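Local coordinates for amino acid adenylation domain-containing protein (Bacillus stratosphericus LAMA 585, PDB 6ULY) that selects an alpha-keto acid and activates it as an acyl adenylate for nonribosomal depsipeptide synthesis, at the interface of chains A and B. Coordinates in Å, arbitrary orientation; residue numbers count along the deposited sequence, not the author numbering. Chains: chain A/B, Amino acid adenylation domain-containing protein.

Contact 1: the interface of chains A and B. Residues chain A 490-492, 504, 540; chain B 490-493, 504, 540.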
loop_
_atom_site.group_PDB
_atom_site.type_symbol
_atom_site.label_atom_id
_atom_site.label_comp_id
_atom_site.label_asym_id
_atom_site.label_seq_id
_atom_site.Cartn_x
_atom_site.Cartn_y
_atom_site.Cartn_z
ATOM N N ALA A 490 -16.133 3.495 -3.254
ATOM C CA ALA A 490 -15.059 4.479 -3.506
ATOM C C ALA A 490 -14.087 3.833 -4.496
ATOM O O ALA A 490 -14.212 2.597 -4.731
ATOM C CB ALA A 490 -14.389 4.904 -2.226
ATOM N N CYS A 491 -13.174 4.594 -5.111
ATOM C CA CYS A 491 -12.220 4.049 -6.117
ATOM C C CYS A 491 -11.003 4.962 -6.331
ATOM O O CYS A 491 -11.169 6.005 -6.990
ATOM C CB CYS A 491 -12.903 3.871 -7.469
ATOM S SG CYS A 491 -12.680 2.221 -8.183
ATOM N N SER A 492 -9.817 4.583 -5.841
ATOM C CA SER A 492 -8.568 5.351 -6.045
ATOM C C SER A 492 -8.243 5.330 -7.546
ATOM O O SER A 492 -8.406 4.254 -8.155
ATOM C CB SER A 492 -7.412 4.769 -5.228
ATOM O OG SER A 492 -7.118 3.443 -5.634
ATOM N N ILE A 504 -17.805 5.491 -7.584
ATOM C CA ILE A 504 -18.546 4.863 -8.712
ATOM C C ILE A 504 -19.937 4.496 -8.160
ATOM O O ILE A 504 -19.987 3.662 -7.235
ATOM C CB ILE A 504 -17.800 3.621 -9.237
ATOM C CG1 ILE A 504 -16.296 3.706 -8.965
ATOM C CG2 ILE A 504 -18.094 3.398 -10.712
ATOM C CD1 ILE A 504 -15.633 4.932 -9.550
ATOM N N ILE A 540 -19.466 8.948 -10.946
ATOM C CA ILE A 540 -19.593 8.205 -12.234
ATOM C C ILE A 540 -20.844 7.326 -12.128
ATOM O O ILE A 540 -20.865 6.456 -11.235
ATOM C CB ILE A 540 -18.329 7.368 -12.512
ATOM C CG1 ILE A 540 -17.218 8.208 -13.148
ATOM C CG2 ILE A 540 -18.665 6.148 -13.356
ATOM C CD1 ILE A 540 -15.831 7.861 -12.658
ATOM N N ALA B 490 -7.628 2.854 -14.339
ATOM C CA ALA B 490 -7.832 1.699 -13.432
ATOM C C ALA B 490 -8.698 2.085 -12.220
ATOM O O ALA B 490 -8.559 3.224 -11.727
ATOM C CB ALA B 490 -6.493 1.163 -12.988
ATOM N N CYS B 491 -9.526 1.151 -11.730
ATOM C CA CYS B 491 -10.433 1.328 -10.565
ATOM C C CYS B 491 -10.186 0.195 -9.563
ATOM O O CYS B 491 -9.944 -0.940 -10.017
ATOM C CB CYS B 491 -11.894 1.304 -10.994
ATOM S SG CYS B 491 -12.920 2.550 -10.170
ATOM N N SER B 492 -10.248 0.483 -8.258
ATOM C CA SER B 492 -10.051 -0.507 -7.169
ATOM C C SER B 492 -11.288 -0.494 -6.256
ATOM O O SER B 492 -11.635 0.605 -5.781
ATOM C CB SER B 492 -8.792 -0.212 -6.396
ATOM O OG SER B 492 -7.654 -0.282 -7.242
ATOM N N VAL B 493 -11.929 -1.646 -6.008
ATOM C CA VAL B 493 -13.135 -1.766 -5.156
ATOM C C VAL B 493 -12.719 -2.145 -3.730
ATOM O O VAL B 493 -11.571 -2.609 -3.577
ATOM C CB VAL B 493 -14.122 -2.814 -5.700
ATOM C CG1 VAL B 493 -15.287 -3.000 -4.740
ATOM C CG2 VAL B 493 -14.620 -2.411 -7.080
ATOM N N ILE B 504 -12.425 1.750 -15.756
ATOM C CA ILE B 504 -13.268 2.902 -16.193
ATOM C C ILE B 504 -12.831 3.313 -17.599
ATOM O O ILE B 504 -11.853 4.080 -17.694
ATOM C CB ILE B 504 -13.144 4.085 -15.214
ATOM C CG1 ILE B 504 -13.704 3.750 -13.831
ATOM C CG2 ILE B 504 -13.792 5.332 -15.795
ATOM C CD1 ILE B 504 -13.403 4.801 -12.795
ATOM N N ILE B 540 -16.408 -0.765 -17.106
ATOM C CA ILE B 540 -17.355 0.374 -16.935
ATOM C C ILE B 540 -17.224 1.278 -18.164
ATOM O O ILE B 540 -16.173 1.936 -18.294
ATOM C CB ILE B 540 -17.067 1.139 -15.628
ATOM C CG1 ILE B 540 -17.502 0.342 -14.394
ATOM C CG2 ILE B 540 -17.706 2.520 -15.658
ATOM C CD1 ILE B 540 -16.612 0.541 -13.189
#
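The backbones of A:Cys491 and B:Cys491 are both extended and obliquely antiparallel where they meet. The two side chains are joined by a disulfide, with SG of A:Cys491 2.0 Å from SG of B:Cys491. Its geometry looks strained: the CB-SG-SG-CB torsion is about 150°, far from the right angle that disulfides prefer, and in each cysteine SG lies near the eclipsed position over the alpha hydrogen (chi1 -129° in A:Cys491). SG of A:Cys491 also lies 3.0 Å from the backbone N of B:Ser492, an approach too bent to count as more than a weak contact. Both serines bury a good deal of surface, B:Ser492 with its backbone against the bridge, yet OG of A:Ser492 and OG of B:Ser492 remain 4.1 Å apart.

Isoleucines pack along the other flank of the bridge. In A:Ile504 the first torsion is twisted off a staggered value, with CG1 almost over the backbone N (chi1 -26°), and the branch carries CD1 to 3.7 Å from SG of B:Cys491. That same methyl meets CD1 of B:Ile504 tip to tip at 3.9 Å. CD1 of B:Ile504 is met end-on by CD1 of A:Ile540 as well, also at 3.9 Å, whereas B:Ile540 comes in obliquely, its CD1 against CG2 of A:Ile504. The contact is thus essentially covalent and apolar. Whether the link forms outside the crystal cannot be settled from the structure alone. In the small C-terminal subdomain typical of adenylation domains, A:Cys491 ends strand 485-491 and the chain A isoleucines lie on strands 502-509 and 539-543; B:Cys491 and its neighbours are in loop, the isoleucines on the matching strands.

Contact 2: the interface of chains A and B. Residues chain A 116, 119-120, 423; chain B 426, 429-430.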
loop_
_atom_site.group_PDB
_atom_site.type_symbol
_atom_site.label_atom_id
_atom_site.label_comp_id
_atom_site.label_asym_id
_atom_site.label_seq_id
_atom_site.Cartn_x
_atom_site.Cartn_y
_atom_site.Cartn_z
ATOM N N HIS A 116 8.907 -11.751 -3.695
ATOM C CA HIS A 116 9.188 -10.799 -2.627
ATOM C C HIS A 116 9.462 -11.524 -1.316
ATOM O O HIS A 116 10.515 -11.337 -0.695
ATOM C CB HIS A 116 8.022 -9.823 -2.466
ATOM C CG HIS A 116 8.156 -8.922 -1.277
ATOM N ND1 HIS A 116 8.859 -7.737 -1.316
ATOM C CD2 HIS A 116 7.691 -9.043 -0.011
ATOM C CE1 HIS A 116 8.813 -7.161 -0.127
ATOM N NE2 HIS A 116 8.110 -7.933 0.682
ATOM N N LYS A 119 12.669 -13.630 -1.425
ATOM C CA LYS A 119 13.864 -12.806 -1.266
ATOM C C LYS A 119 13.968 -12.242 0.147
ATOM O O LYS A 119 15.070 -12.131 0.696
ATOM C CB LYS A 119 13.851 -11.673 -2.296
ATOM C CG LYS A 119 15.096 -10.805 -2.296
ATOM C CD LYS A 119 15.086 -9.821 -3.465
ATOM C CE LYS A 119 16.319 -8.920 -3.460
ATOM N NZ LYS A 119 16.333 -7.962 -4.611
ATOM N N LEU A 120 12.837 -11.869 0.748
ATOM C CA LEU A 120 12.872 -11.350 2.111
ATOM C C LEU A 120 13.409 -12.390 3.085
ATOM O O LEU A 120 14.077 -12.040 4.064
ATOM C CB LEU A 120 11.474 -10.899 2.537
ATOM C CG LEU A 120 11.404 -10.104 3.843
ATOM C CD1 LEU A 120 12.214 -8.813 3.723
ATOM C CD2 LEU A 120 9.957 -9.809 4.224
ATOM N N ARG A 423 11.134 -8.453 9.164
ATOM C CA ARG A 423 12.032 -7.506 8.505
ATOM C C ARG A 423 11.302 -6.229 8.093
ATOM O O ARG A 423 11.527 -5.681 7.011
ATOM C CB ARG A 423 12.710 -8.161 7.300
ATOM C CG ARG A 423 13.658 -9.308 7.676
ATOM C CD ARG A 423 15.062 -9.054 7.164
ATOM N NE ARG A 423 15.250 -9.560 5.809
ATOM C CZ ARG A 423 16.142 -9.087 4.944
ATOM N NH1 ARG A 423 16.930 -8.070 5.271
ATOM N NH2 ARG A 423 16.237 -9.629 3.738
ATOM N N GLU B 426 12.103 -4.445 4.419
ATOM C CA GLU B 426 11.221 -4.958 3.377
ATOM C C GLU B 426 11.084 -3.967 2.229
ATOM O O GLU B 426 11.240 -4.334 1.057
ATOM C CB GLU B 426 9.854 -5.287 3.978
ATOM C CG GLU B 426 8.901 -5.938 3.004
ATOM C CD GLU B 426 7.654 -6.485 3.672
ATOM O OE1 GLU B 426 7.457 -6.237 4.882
ATOM O OE2 GLU B 426 6.871 -7.167 2.978
ATOM N N GLN B 429 14.192 -3.802 0.065
ATOM C CA GLN B 429 14.290 -4.872 -0.922
ATOM C C GLN B 429 13.483 -4.548 -2.174
ATOM O O GLN B 429 13.939 -4.791 -3.297
ATOM C CB GLN B 429 13.811 -6.179 -0.302
ATOM C CG GLN B 429 13.539 -7.284 -1.294
ATOM C CD GLN B 429 13.027 -8.529 -0.610
ATOM O OE1 GLN B 429 13.627 -9.009 0.351
ATOM N NE2 GLN B 429 11.901 -9.044 -1.083
ATOM N N GLU B 430 12.278 -4.001 -1.999
ATOM C CA GLU B 430 11.399 -3.758 -3.138
ATOM C C GLU B 430 12.026 -2.799 -4.140
ATOM O O GLU B 430 11.826 -2.943 -5.352
ATOM C CB GLU B 430 10.058 -3.207 -2.654
ATOM C CG GLU B 430 9.190 -4.217 -1.906
ATOM C CD GLU B 430 7.957 -3.577 -1.283
ATOM O OE1 GLU B 430 7.912 -2.333 -1.197
ATOM O OE2 GLU B 430 7.034 -4.314 -0.875
#
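A:His116 and B:Gln429 lock together near the end of helix 109-120, where the glutamine amide donates to the histidine's own backbone carbonyl. NE2 of B:Gln429 lies 2.7 Å from O of A:His116, and the acceptor sits close to the amide plane. The glutamine is extended from its helix, CG anti to the backbone N (chi1 166°), which drives the amide between the A:His116 ring and the chain of A:Lys119. The extended lysine slides past in the opposite direction and walls the amide with its methylenes, CG 3.5 Å from the amide carbon CD of B:Gln429. The amide oxygen OE1 of B:Gln429 is pressed to 3.0 Å from N of A:Leu120, whose N-H points away, so the pair is not a hydrogen bond.

The imidazole makes a second bond across the interface, from NE2 of A:His116 to OE2 of B:Glu426 at 2.7 Å. It uses the anti lone pair of the carboxylate, and ring and carboxylate are nearly coplanar, 28° apart. CG of B:Glu426 fills the ring edge in plane, while B:Glu430 crosses the ring obliquely and brings CG to 3.5 Å from CE1 of A:His116. Two carboxylates beside one imidazole could favour its protonated form.

Away from this dense core the packing is looser. NZ of A:Lys119 is still 4.2 Å from O of B:Gln429. CD1 of A:Leu120 touches CA of B:Glu426 lightly at 4.0 Å, and a weak bond runs from N of B:Glu426 to O of A:Arg423. In the second shell, the guanidinium of A:Arg423 reaches one carbonyl oxygen edge-on, NE and NH2 each lying 3.3 Å from O of A:Leu120.

The C-alpha centres of contact 1 and contact 2 are about 30 Å apart, and the two share no residue or secondary-structure element. Contact 1 joins equivalent strands and loops of the C-terminal subdomains and straddles the two-fold axis. Contact 2 pairs different surfaces of the large N-terminal portions, helix 109-120 of one chain with helix 425-431 of the other, and therefore recurs with the chains exchanged. Together they fasten both subdomains of each chain to its partner, which would tend to restrain their relative movement. The dimer may nevertheless be a product of crystallisation.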